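Local coordinates for odorant Binding Protein from Varroa destructor, form P2<1> (Varroa destructor, PDB 7NZA) that probably binds and carries odorants or other small chemical signals, using a wide open internal cavity in a largely helical, non-classical fold, at residues D120-I123 against N124-Q127. Residues are numbered along the deposited sequence; the frame is centred on the assembly and turned at random.
With SO4 (sulfate ion), chain C.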
loop_
_atom_site.group_PDB
_atom_site.type_symbol
_atom_site.label_atom_id
_atom_site.label_comp_id
_atom_site.label_asym_id
_atom_site.label_seq_id
_atom_site.Cartn_x
_atom_site.Cartn_y
_atom_site.Cartn_z
ATOM N N ASP A 120 12.766 26.339 -6.055
ATOM C CA ASP A 120 12.923 26.632 -7.498
ATOM C C ASP A 120 12.998 25.324 -8.295
ATOM O O ASP A 120 12.654 25.386 -9.461
ATOM C CB ASP A 120 14.197 27.471 -7.702
ATOM C CG ASP A 120 14.064 28.886 -7.119
ATOM O OD1 ASP A 120 12.931 29.404 -7.001
ATOM O OD2 ASP A 120 15.100 29.457 -6.797
ATOM N N ASP A 121 13.389 24.219 -7.692
ATOM C CA ASP A 121 13.431 22.912 -8.365
ATOM C C ASP A 121 11.988 22.432 -8.588
ATOM O O ASP A 121 11.267 22.288 -7.603
ATOM C CB ASP A 121 14.290 21.931 -7.586
ATOM C CG ASP A 121 14.377 20.652 -8.350
ATOM O OD1 ASP A 121 13.467 19.886 -8.204
ATOM O OD2 ASP A 121 15.232 20.514 -9.262
ATOM N N TYR A 122 11.639 22.123 -9.816
ATOM C CA TYR A 122 10.254 21.782 -10.198
ATOM C C TYR A 122 9.829 20.469 -9.570
ATOM O O TYR A 122 8.633 20.281 -9.294
ATOM C CB TYR A 122 10.105 21.738 -11.711
ATOM C CG TYR A 122 10.319 23.089 -12.352
ATOM C CD1 TYR A 122 9.799 24.260 -11.833
ATOM C CD2 TYR A 122 11.006 23.162 -13.548
ATOM C CE1 TYR A 122 10.070 25.499 -12.412
ATOM C CE2 TYR A 122 11.266 24.378 -14.154
ATOM C CZ TYR A 122 10.728 25.532 -13.635
ATOM O OH TYR A 122 10.978 26.733 -14.258
ATOM N N ILE A 123 10.764 19.537 -9.336
ATOM C CA ILE A 123 10.455 18.259 -8.656
ATOM C C ILE A 123 10.221 18.515 -7.167
ATOM O O ILE A 123 9.250 18.034 -6.594
ATOM C CB ILE A 123 11.507 17.183 -8.963
ATOM C CG1 ILE A 123 11.359 16.703 -10.410
ATOM C CG2 ILE A 123 11.441 16.023 -7.981
ATOM C CD1 ILE A 123 12.523 15.803 -10.823
ATOM N N ASN A 124 11.065 19.321 -6.524
ATOM C CA ASN A 124 10.843 19.663 -5.114
ATOM C C ASN A 124 9.493 20.364 -4.973
ATOM O O ASN A 124 8.828 20.143 -3.998
ATOM C CB ASN A 124 11.979 20.519 -4.559
ATOM C CG ASN A 124 13.274 19.781 -4.343
ATOM O OD1 ASN A 124 13.344 18.542 -4.337
ATOM N ND2 ASN A 124 14.360 20.552 -4.282
ATOM N N GLN A 125 9.125 21.217 -5.927
ATOM C CA GLN A 125 7.826 21.913 -5.847
ATOM C C GLN A 125 6.681 20.873 -5.784
ATOM O O GLN A 125 5.797 20.966 -4.944
ATOM C CB GLN A 125 7.570 22.814 -7.024
ATOM C CG GLN A 125 8.447 24.049 -7.025
ATOM C CD GLN A 125 8.211 24.902 -8.234
ATOM O OE1 GLN A 125 7.456 24.563 -9.143
ATOM N NE2 GLN A 125 8.786 26.096 -8.259
ATOM N N VAL A 126 6.673 19.898 -6.670
ATOM C CA VAL A 126 5.541 18.954 -6.708
ATOM C C VAL A 126 5.611 18.083 -5.458
ATOM O O VAL A 126 4.559 17.770 -4.844
ATOM C CB VAL A 126 5.420 18.119 -8.017
ATOM C CG1 VAL A 126 6.624 17.331 -8.393
ATOM C CG2 VAL A 126 4.153 17.276 -7.943
ATOM N N GLN A 127 6.795 17.731 -4.994
ATOM C CA GLN A 127 6.911 16.938 -3.757
ATOM C C GLN A 127 6.291 17.669 -2.579
ATOM O O GLN A 127 5.515 17.120 -1.809
ATOM C CB GLN A 127 8.392 16.594 -3.483
ATOM C CG GLN A 127 8.987 15.597 -4.526
ATOM C CD GLN A 127 10.482 15.438 -4.421
ATOM O OE1 GLN A 127 11.160 16.281 -3.820
ATOM N NE2 GLN A 127 11.022 14.396 -5.049
HETATM S S SO4 C . 15.213 24.231 -4.246
HETATM O O1 SO4 C . 15.121 25.570 -4.769
HETATM O O2 SO4 C . 16.488 23.616 -4.531
HETATM O O3 SO4 C . 14.139 23.457 -4.893
HETATM O O4 SO4 C . 14.995 24.194 -2.859
HETATM O O HOH W 1 6.822 22.143 -10.579
#
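A local helix-capping contact, Asp-121 against Asn-124, starts the last long helix, 122-141, just after the short link from helix 98-118. CG anti to the backbone N (chi1 -176°) brings the Asp-121 carboxylate to the first amides of the helix, where OD1 accepts from Asn-124 N at 3.0 Å through its anti lone pair. The same oxygen takes a weak, bent bond from Ile-123 N. This is the classic N-cap, in which a side chain serves amides that have no preceding turn to supply carbonyls; the i to i+4 ladder then begins with Gln-125 N giving a 2.9 Å bond to Asp-121 O. Ahead of the cap, Asp-120 N and Asp-121 N both donate to a sulfate, probably from the crystallisation liquor. Gln-125 runs alongside Tyr-122, its OE1 at the ring edge, 3.6 Å from CD1, the amide steeply inclined to the ring. A water donates to Gln-125 OE1 and Tyr-122 O, while Gln-125 NE2 reaches back to His-119 O. Shortening Gln-125 to an alanine is likely to cost His-119 O this amide donor and the water its second acceptor. Further along, Gln-127 NE2 lies 3.4 Å from Ile-123 CG2 and bonds Glu-63 OE1 of helix 55-72.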